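Local atomic coordinates of molinate hydrolase (Gulosibacter molinativorax, PDB entry 4UB9), a protein that probably hydrolyses the thiocarbamate herbicide molinate as a zinc-dependent member of the amidohydrolase family. Residues N290-T304 and T315-Q329. Numbering follows the deposited sequence.
Sequences NTAIERDADLMIHAT and TIEKLLEKQLWSEVQ
T315 sets its methyl CG2 against CD1 of I293 at 3.5 Å, where helix 313-322 begins to pack beside helix 286-294, the short segments crossing at 21°. One turn on, K318 reaches over with its chain extended beyond CG, and its NZ is shared by two oxygens: OD1 of N290 takes it on a lone pair in the carbonyl plane, and OE2 of E294, 2.9 Å from NZ, is met from above the carboxylate plane in a salt bridge. Cutting K318 back to an alanine would remove NZ and is likely to leave the E294 carboxylate without its mate and the N290 amide freer to turn. L319 and K322 complete, with T315 and K318, the hole that receives the knob I293, and CD2 of L319 also touches CE of M300 at 3.5 Å. K322, bent at chi4 (-91°), turns NZ to OD1 of D296 for a second salt bridge. Past the helix, L324 lays CD2 against the carbonyl O of A297. Strand 326-328 then runs parallel to strand 299-301, closing a beta-alpha-beta crossover through helix 313-322, as expected in the TIM-barrel amidohydrolase fold: M300 N donates to W325 O at 3.2 Å, and E327 N to M300 O at 2.9 Å. OE2 of E327 receives H302 N at 3.0 Å while Q329 NE2 donates to OE1; E327 O accepts A303 N almost straight (173°). The two lysine salt bridges thus join the helices on their more exposed side. H302 and H282 bind the zinc ion, and E327, holding the backbone N of H302 and A303, probably steadies the loop carrying this ligand.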
ATOM      1  N   ASN A 290      32.746   3.603  12.777  1.00 28.52           N
ATOM      2  CA  ASN A 290      33.954   3.064  13.376  1.00 32.61           C
ATOM      3  C   ASN A 290      34.628   2.079  12.438  1.00 33.57           C
ATOM      4  O   ASN A 290      35.829   2.089  12.264  1.00 29.97           O
ATOM      5  CB  ASN A 290      33.662   2.372  14.701  1.00 33.53           C
ATOM      6  CG  ASN A 290      34.928   1.836  15.347  1.00 36.94           C
ATOM      7  OD1 ASN A 290      35.784   2.591  15.800  1.00 36.71           O
ATOM      8  ND2 ASN A 290      35.052   0.510  15.390  1.00 37.52           N
ATOM      9  N   THR A 291      33.820   1.227  11.831  1.00 37.20           N
ATOM     10  CA  THR A 291      34.346   0.196  10.909  1.00 36.29           C
ATOM     11  C   THR A 291      35.033   0.831   9.727  1.00 39.15           C
ATOM     12  O   THR A 291      36.072   0.367   9.263  1.00 40.64           O
ATOM     13  CB  THR A 291      33.214  -0.739  10.470  1.00 35.08           C
ATOM     14  OG1 THR A 291      32.783  -1.514  11.602  1.00 37.17           O
ATOM     15  CG2 THR A 291      33.636  -1.659   9.380  1.00 36.37           C
ATOM     16  N   ALA A 292      34.449   1.916   9.237  1.00 38.79           N
ATOM     17  CA  ALA A 292      35.038   2.617   8.103  1.00 36.33           C
ATOM     18  C   ALA A 292      36.407   3.236   8.472  1.00 34.42           C
ATOM     19  O   ALA A 292      37.369   3.233   7.691  1.00 33.20           O
ATOM     20  CB  ALA A 292      34.105   3.684   7.608  1.00 34.57           C
ATOM     21  N   ILE A 293      36.444   3.800   9.641  1.00 29.72           N
ATOM     22  CA  ILE A 293      37.662   4.411  10.161  1.00 33.16           C
ATOM     23  C   ILE A 293      38.774   3.366  10.297  1.00 35.70           C
ATOM     24  O   ILE A 293      39.907   3.577   9.891  1.00 36.28           O
ATOM     25  CB  ILE A 293      37.382   5.031  11.539  1.00 32.56           C
ATOM     26  CG1 ILE A 293      36.590   6.329  11.370  1.00 35.98           C
ATOM     27  CG2 ILE A 293      38.685   5.357  12.254  1.00 33.65           C
ATOM     28  CD1 ILE A 293      35.981   6.840  12.653  1.00 35.54           C
ATOM     29  N   GLU A 294      38.401   2.207  10.828  1.00 35.64           N
ATOM     30  CA  GLU A 294      39.347   1.128  11.019  1.00 40.47           C
ATOM     31  C   GLU A 294      39.871   0.533   9.713  1.00 37.31           C
ATOM     32  O   GLU A 294      40.847  -0.164   9.722  1.00 38.95           O
ATOM     33  CB  GLU A 294      38.741   0.025  11.903  1.00 43.40           C
ATOM     34  CG  GLU A 294      38.720   0.401  13.390  1.00 44.67           C
ATOM     35  CD  GLU A 294      40.102   0.774  13.951  1.00 44.90           C
ATOM     36  OE1 GLU A 294      41.066   0.035  13.674  1.00 57.78           O
ATOM     37  OE2 GLU A 294      40.226   1.786  14.675  1.00 44.29           O
ATOM     38  N   ARG A 295      39.215   0.820   8.596  1.00 40.11           N
ATOM     39  CA  ARG A 295      39.721   0.452   7.265  1.00 34.72           C
ATOM     40  C   ARG A 295      40.473   1.598   6.592  1.00 35.55           C
ATOM     41  O   ARG A 295      40.797   1.520   5.419  1.00 32.26           O
ATOM     42  CB  ARG A 295      38.569   0.034   6.352  1.00 37.28           C
ATOM     43  CG  ARG A 295      37.710  -1.128   6.837  1.00 34.79           C
ATOM     44  CD  ARG A 295      38.557  -2.314   7.059  1.00 33.97           C
ATOM     45  NE  ARG A 295      37.836  -3.576   7.232  1.00 39.49           N
ATOM     46  CZ  ARG A 295      37.167  -3.914   8.323  1.00 42.01           C
ATOM     47  NH1 ARG A 295      36.991  -3.040   9.326  1.00 39.82           N
ATOM     48  NH2 ARG A 295      36.670  -5.142   8.401  1.00 42.76           N
ATOM     49  N   ASP A 296      40.725   2.677   7.332  1.00 37.46           N
ATOM     50  CA  ASP A 296      41.421   3.843   6.776  1.00 40.90           C
ATOM     51  C   ASP A 296      40.805   4.307   5.446  1.00 36.08           C
ATOM     52  O   ASP A 296      41.486   4.544   4.468  1.00 38.56           O
ATOM     53  CB  ASP A 296      42.922   3.551   6.592  1.00 45.25           C
ATOM     54  CG  ASP A 296      43.628   3.243   7.918  1.00 47.49           C
ATOM     55  OD1 ASP A 296      43.552   4.050   8.875  1.00 49.83           O
ATOM     56  OD2 ASP A 296      44.286   2.201   7.988  1.00 57.61           O
ATOM     57  N   ALA A 297      39.499   4.448   5.444  1.00 35.25           N
ATOM     58  CA  ALA A 297      38.779   4.936   4.263  1.00 32.92           C
ATOM     59  C   ALA A 297      39.333   6.278   3.822  1.00 31.89           C
ATOM     60  O   ALA A 297      39.631   7.133   4.637  1.00 32.93           O
ATOM     61  CB  ALA A 297      37.319   5.078   4.573  1.00 32.74           C
ATOM     62  N   ASP A 298      39.482   6.440   2.530  1.00 33.04           N
ATOM     63  CA  ASP A 298      39.933   7.715   1.955  1.00 35.75           C
ATOM     64  C   ASP A 298      38.890   8.813   2.135  1.00 36.92           C
ATOM     65  O   ASP A 298      39.218   9.971   2.302  1.00 37.23           O
ATOM     66  CB  ASP A 298      40.240   7.546   0.463  1.00 35.40           C
ATOM     67  CG  ASP A 298      41.451   6.657   0.232  1.00 39.86           C
ATOM     68  OD1 ASP A 298      42.552   7.186   0.339  1.00 45.09           O
ATOM     69  OD2 ASP A 298      41.307   5.439   0.023  1.00 40.81           O
ATOM     70  N   LEU A 299      37.628   8.435   2.033  1.00 37.24           N
ATOM     71  CA  LEU A 299      36.562   9.374   2.255  1.00 34.54           C
ATOM     72  C   LEU A 299      35.330   8.654   2.765  1.00 33.96           C
ATOM     73  O   LEU A 299      34.841   7.719   2.155  1.00 41.06           O
ATOM     74  CB  LEU A 299      36.255  10.170   0.983  1.00 30.65           C
ATOM     75  CG  LEU A 299      35.162  11.238   1.163  1.00 31.25           C
ATOM     76  CD1 LEU A 299      35.586  12.307   2.155  1.00 35.16           C
ATOM     77  CD2 LEU A 299      34.841  11.868  -0.174  1.00 30.12           C
ATOM     78  N   MET A 300      34.794   9.172   3.854  1.00 35.92           N
ATOM     79  CA  MET A 300      33.606   8.627   4.479  1.00 34.42           C
ATOM     80  C   MET A 300      32.369   9.509   4.213  1.00 34.72           C
ATOM     81  O   MET A 300      32.216  10.599   4.769  1.00 32.96           O
ATOM     82  CB  MET A 300      33.877   8.463   5.971  1.00 35.66           C
ATOM     83  CG  MET A 300      34.949   7.407   6.192  1.00 37.59           C
ATOM     84  SD  MET A 300      35.453   7.228   7.896  1.00 38.54           S
ATOM     85  CE  MET A 300      36.285   8.800   8.101  1.00 38.25           C
ATOM     86  N   ILE A 301      31.469   8.998   3.386  1.00 33.55           N
ATOM     87  CA  ILE A 301      30.271   9.730   2.988  1.00 30.99           C
ATOM     88  C   ILE A 301      29.236   9.770   4.121  1.00 32.34           C
ATOM     89  O   ILE A 301      28.998   8.782   4.820  1.00 30.70           O
ATOM     90  CB  ILE A 301      29.658   9.164   1.726  1.00 30.33           C
ATOM     91  CG1 ILE A 301      30.698   9.076   0.618  1.00 33.06           C
ATOM     92  CG2 ILE A 301      28.487  10.001   1.250  1.00 31.00           C
ATOM     93  CD1 ILE A 301      31.274  10.399   0.157  1.00 34.24           C
ATOM     94  N   HIS A 302      28.676  10.948   4.305  1.00 29.69           N
ATOM     95  CA  HIS A 302      27.719  11.287   5.397  1.00 32.53           C
ATOM     96  C   HIS A 302      28.081  10.651   6.719  1.00 34.23           C
ATOM     97  O   HIS A 302      27.326   9.918   7.324  1.00 32.89           O
ATOM     98  CB  HIS A 302      26.233  11.173   5.025  1.00 33.97           C
ATOM     99  CG  HIS A 302      25.844   9.895   4.376  1.00 40.15           C
ATOM    100  ND1 HIS A 302      25.885   8.680   5.025  1.00 38.80           N
ATOM    101  CD2 HIS A 302      25.300   9.652   3.159  1.00 45.95           C
ATOM    102  CE1 HIS A 302      25.451   7.734   4.210  1.00 39.86           C
ATOM    103  NE2 HIS A 302      25.086   8.294   3.073  1.00 45.01           N
ATOM    104  N   ALA A 303      29.292  10.979   7.133  1.00 34.32           N
ATOM    105  CA  ALA A 303      29.906  10.362   8.281  1.00 32.48           C
ATOM    106  C   ALA A 303      29.098  10.609   9.524  1.00 34.08           C
ATOM    107  O   ALA A 303      29.102   9.818  10.451  1.00 37.44           O
ATOM    108  CB  ALA A 303      31.303  10.913   8.453  1.00 32.63           C
ATOM    109  N   THR A 304      28.445  11.755   9.566  1.00 33.02           N
ATOM    110  CA  THR A 304      27.693  12.160  10.763  1.00 32.11           C
ATOM    111  C   THR A 304      26.279  11.613  10.815  1.00 32.16           C
ATOM    112  O   THR A 304      25.538  11.893  11.761  1.00 32.40           O
ATOM    113  CB  THR A 304      27.604  13.704  10.863  1.00 31.53           C
ATOM    114  OG1 THR A 304      27.218  14.229   9.586  1.00 32.02           O
ATOM    115  CG2 THR A 304      28.936  14.248  11.256  1.00 31.10           C
ATOM    116  N   THR A 315      35.687   8.194  18.959  1.00 35.80           N
ATOM    117  CA  THR A 315      35.614   8.131  17.517  1.00 30.92           C
ATOM    118  C   THR A 315      36.137   9.430  16.916  1.00 33.89           C
ATOM    119  O   THR A 315      36.851   9.407  15.908  1.00 36.45           O
ATOM    120  CB  THR A 315      34.190   7.901  17.012  1.00 29.41           C
ATOM    121  OG1 THR A 315      33.666   6.707  17.572  1.00 31.71           O
ATOM    122  CG2 THR A 315      34.144   7.784  15.497  1.00 28.08           C
ATOM    123  N   ILE A 316      35.785  10.556  17.510  1.00 32.66           N
ATOM    124  CA  ILE A 316      36.317  11.822  17.016  1.00 34.53           C
ATOM    125  C   ILE A 316      37.817  11.813  17.148  1.00 36.41           C
ATOM    126  O   ILE A 316      38.546  12.258  16.235  1.00 38.79           O
ATOM    127  CB  ILE A 316      35.715  13.005  17.759  1.00 38.19           C
ATOM    128  CG1 ILE A 316      34.275  13.234  17.275  1.00 41.34           C
ATOM    129  CG2 ILE A 316      36.532  14.249  17.519  1.00 42.79           C
ATOM    130  CD1 ILE A 316      33.501  14.252  18.080  1.00 40.17           C
ATOM    131  N   GLU A 317      38.308  11.299  18.272  1.00 37.68           N
ATOM    132  CA  GLU A 317      39.775  11.234  18.502  1.00 42.59           C
ATOM    133  C   GLU A 317      40.509  10.353  17.500  1.00 35.32           C
ATOM    134  O   GLU A 317      41.584  10.693  17.019  1.00 35.49           O
ATOM    135  CB  GLU A 317      40.078  10.787  19.929  1.00 54.25           C
ATOM    136  CG  GLU A 317      39.938  11.931  20.928  1.00 67.60           C
ATOM    137  CD  GLU A 317      39.583  11.401  22.321  1.00 83.13           C
ATOM    138  OE1 GLU A 317      38.967  12.151  23.097  1.00 87.40           O
ATOM    139  OE2 GLU A 317      39.908  10.223  22.636  1.00 89.67           O
ATOM    140  N   LYS A 318      39.878   9.269  17.098  1.00 35.66           N
ATOM    141  CA  LYS A 318      40.436   8.470  15.991  1.00 38.07           C
ATOM    142  C   LYS A 318      40.538   9.250  14.677  1.00 41.36           C
ATOM    143  O   LYS A 318      41.480   9.072  13.907  1.00 39.29           O
ATOM    144  CB  LYS A 318      39.600   7.245  15.714  1.00 37.54           C
ATOM    145  CG  LYS A 318      39.625   6.204  16.797  1.00 39.03           C
ATOM    146  CD  LYS A 318      39.086   4.881  16.275  1.00 41.34           C
ATOM    147  CE  LYS A 318      38.758   3.911  17.398  1.00 40.97           C
ATOM    148  NZ  LYS A 318      38.509   2.556  16.818  1.00 45.77           N
ATOM    149  N   LEU A 319      39.541  10.076  14.404  1.00 37.89           N
ATOM    150  CA  LEU A 319      39.539  10.839  13.166  1.00 37.59           C
ATOM    151  C   LEU A 319      40.706  11.827  13.176  1.00 38.88           C
ATOM    152  O   LEU A 319      41.388  12.041  12.156  1.00 39.92           O
ATOM    153  CB  LEU A 319      38.222  11.610  12.986  1.00 37.23           C
ATOM    154  CG  LEU A 319      36.999  10.774  12.605  1.00 35.09           C
ATOM    155  CD1 LEU A 319      35.719  11.586  12.704  1.00 32.89           C
ATOM    156  CD2 LEU A 319      37.126  10.220  11.199  1.00 35.03           C
ATOM    157  N   LEU A 320      40.900  12.447  14.319  1.00 39.33           N
ATOM    158  CA  LEU A 320      41.990  13.417  14.502  1.00 38.41           C
ATOM    159  C   LEU A 320      43.340  12.722  14.410  1.00 41.06           C
ATOM    160  O   LEU A 320      44.212  13.118  13.660  1.00 41.36           O
ATOM    161  CB  LEU A 320      41.869  14.097  15.852  1.00 35.87           C
ATOM    162  CG  LEU A 320      40.677  15.068  15.917  1.00 38.28           C
ATOM    163  CD1 LEU A 320      40.461  15.533  17.345  1.00 35.88           C
ATOM    164  CD2 LEU A 320      40.825  16.265  14.976  1.00 35.49           C
ATOM    165  N   GLU A 321      43.466  11.626  15.128  1.00 41.41           N
ATOM    166  CA  GLU A 321      44.716  10.912  15.189  1.00 43.92           C
ATOM    167  C   GLU A 321      45.082  10.369  13.792  1.00 39.88           C
ATOM    168  O   GLU A 321      46.190  10.511  13.359  1.00 37.98           O
ATOM    169  CB  GLU A 321      44.604   9.805  16.265  1.00 55.67           C
ATOM    170  CG  GLU A 321      45.916   9.145  16.666  1.00 65.20           C
ATOM    171  CD  GLU A 321      46.252   7.912  15.831  1.00 81.16           C
ATOM    172  OE1 GLU A 321      45.326   7.145  15.448  1.00 93.14           O
ATOM    173  OE2 GLU A 321      47.461   7.701  15.552  1.00 97.06           O
ATOM    174  N   LYS A 322      44.139   9.739  13.099  1.00 38.45           N
ATOM    175  CA  LYS A 322      44.402   9.139  11.759  1.00 35.32           C
ATOM    176  C   LYS A 322      44.341  10.146  10.645  1.00 35.49           C
ATOM    177  O   LYS A 322      44.825   9.909   9.570  1.00 35.11           O
ATOM    178  CB  LYS A 322      43.448   7.992  11.459  1.00 36.35           C
ATOM    179  CG  LYS A 322      43.770   6.720  12.233  1.00 38.81           C
ATOM    180  CD  LYS A 322      42.554   5.846  12.502  1.00 43.44           C
ATOM    181  CE  LYS A 322      42.938   4.423  12.933  1.00 51.02           C
ATOM    182  NZ  LYS A 322      43.034   3.568  11.702  1.00 56.02           N
ATOM    183  N   GLN A 323      43.718  11.288  10.913  1.00 39.31           N
ATOM    184  CA  GLN A 323      43.567  12.365   9.895  1.00 44.46           C
ATOM    185  C   GLN A 323      42.812  11.883   8.657  1.00 39.73           C
ATOM    186  O   GLN A 323      43.270  12.009   7.556  1.00 41.25           O
ATOM    187  CB  GLN A 323      44.934  12.961   9.506  1.00 43.52           C
ATOM    188  CG  GLN A 323      45.509  13.853  10.602  1.00 47.81           C
ATOM    189  CD  GLN A 323      44.686  15.139  10.779  1.00 56.37           C
ATOM    190  OE1 GLN A 323      43.995  15.334  11.793  1.00 59.99           O
ATOM    191  NE2 GLN A 323      44.760  16.026   9.787  1.00 55.86           N
ATOM    192  N   LEU A 324      41.684  11.273   8.888  1.00 37.39           N
ATOM    193  CA  LEU A 324      40.874  10.798   7.816  1.00 35.43           C
ATOM    194  C   LEU A 324      39.848  11.868   7.433  1.00 34.85           C
ATOM    195  O   LEU A 324      39.359  12.596   8.273  1.00 30.30           O
ATOM    196  CB  LEU A 324      40.149   9.487   8.205  1.00 34.58           C
ATOM    197  CG  LEU A 324      41.022   8.276   8.525  1.00 35.53           C
ATOM    198  CD1 LEU A 324      40.175   7.128   9.042  1.00 36.41           C
ATOM    199  CD2 LEU A 324      41.809   7.815   7.302  1.00 33.84           C
ATOM    200  N   TRP A 325      39.480  11.868   6.153  1.00 36.27           N
ATOM    201  CA  TRP A 325      38.482  12.773   5.634  1.00 34.21           C
ATOM    202  C   TRP A 325      37.059  12.271   5.830  1.00 32.80           C
ATOM    203  O   TRP A 325      36.691  11.179   5.391  1.00 32.95           O
ATOM    204  CB  TRP A 325      38.721  13.022   4.171  1.00 35.88           C
ATOM    205  CG  TRP A 325      39.974  13.685   3.877  1.00 34.57           C
ATOM    206  CD1 TRP A 325      41.064  13.115   3.329  1.00 39.08           C
ATOM    207  CD2 TRP A 325      40.282  15.061   4.049  1.00 33.87           C
ATOM    208  NE1 TRP A 325      42.047  14.058   3.145  1.00 39.71           N
ATOM    209  CE2 TRP A 325      41.597  15.258   3.594  1.00 36.70           C
ATOM    210  CE3 TRP A 325      39.584  16.152   4.548  1.00 38.58           C
ATOM    211  CZ2 TRP A 325      42.236  16.489   3.635  1.00 37.09           C
ATOM    212  CZ3 TRP A 325      40.224  17.408   4.598  1.00 37.94           C
ATOM    213  CH2 TRP A 325      41.535  17.553   4.142  1.00 37.79           C
ATOM    214  N   SER A 326      36.251  13.111   6.446  1.00 32.50           N
ATOM    215  CA  SER A 326      34.792  12.898   6.537  1.00 33.73           C
ATOM    216  C   SER A 326      34.024  13.845   5.641  1.00 34.84           C
ATOM    217  O   SER A 326      34.244  15.069   5.726  1.00 35.96           O
ATOM    218  CB  SER A 326      34.347  13.187   7.956  1.00 31.40           C
ATOM    219  OG  SER A 326      34.923  12.289   8.849  1.00 33.92           O
ATOM    220  N   GLU A 327      33.132  13.352   4.781  1.00 35.33           N
ATOM    221  CA  GLU A 327      32.150  14.253   4.202  1.00 34.71           C
ATOM    222  C   GLU A 327      30.924  14.219   5.048  1.00 31.86           C
ATOM    223  O   GLU A 327      30.588  13.207   5.636  1.00 33.78           O
ATOM    224  CB  GLU A 327      31.885  14.166   2.672  1.00 38.97           C
ATOM    225  CG  GLU A 327      30.839  13.250   2.152  1.00 44.80           C
ATOM    226  CD  GLU A 327      29.422  13.798   2.033  1.00 42.38           C
ATOM    227  OE1 GLU A 327      28.992  14.224   0.938  1.00 38.75           O
ATOM    228  OE2 GLU A 327      28.711  13.674   3.027  1.00 42.87           O
ATOM    229  N   VAL A 328      30.281  15.366   5.129  1.00 32.80           N
ATOM    230  CA  VAL A 328      29.062  15.522   5.925  1.00 31.80           C
ATOM    231  C   VAL A 328      28.080  16.307   5.113  1.00 28.60           C
ATOM    232  O   VAL A 328      28.462  16.982   4.154  1.00 25.20           O
ATOM    233  CB  VAL A 328      29.286  16.233   7.244  1.00 33.35           C
ATOM    234  CG1 VAL A 328      30.327  15.491   8.058  1.00 36.82           C
ATOM    235  CG2 VAL A 328      29.736  17.647   7.001  1.00 34.98           C
ATOM    236  N   GLN A 329      26.809  16.090   5.425  1.00 29.44           N
ATOM    237  CA  GLN A 329      25.692  16.626   4.600  1.00 34.80           C
ATOM    238  C   GLN A 329      24.712  17.281   5.532  1.00 35.91           C
ATOM    239  O   GLN A 329      23.857  16.618   6.109  1.00 37.05           O
ATOM    240  CB  GLN A 329      25.005  15.552   3.782  1.00 35.07           C
ATOM    241  CG  GLN A 329      25.928  15.063   2.683  1.00 41.49           C
ATOM    242  CD  GLN A 329      25.402  13.877   1.913  1.00 41.37           C
ATOM    243  OE1 GLN A 329      24.207  13.602   1.900  1.00 46.79           O
ATOM    244  NE2 GLN A 329      26.292  13.197   1.249  1.00 41.02           N
TER
HETATM  245  O   HOH W   1      40.568   9.681   4.545  1.00 28.04           O
HETATM  246  O   HOH W   2      26.515  13.791   7.117  1.00 34.38           O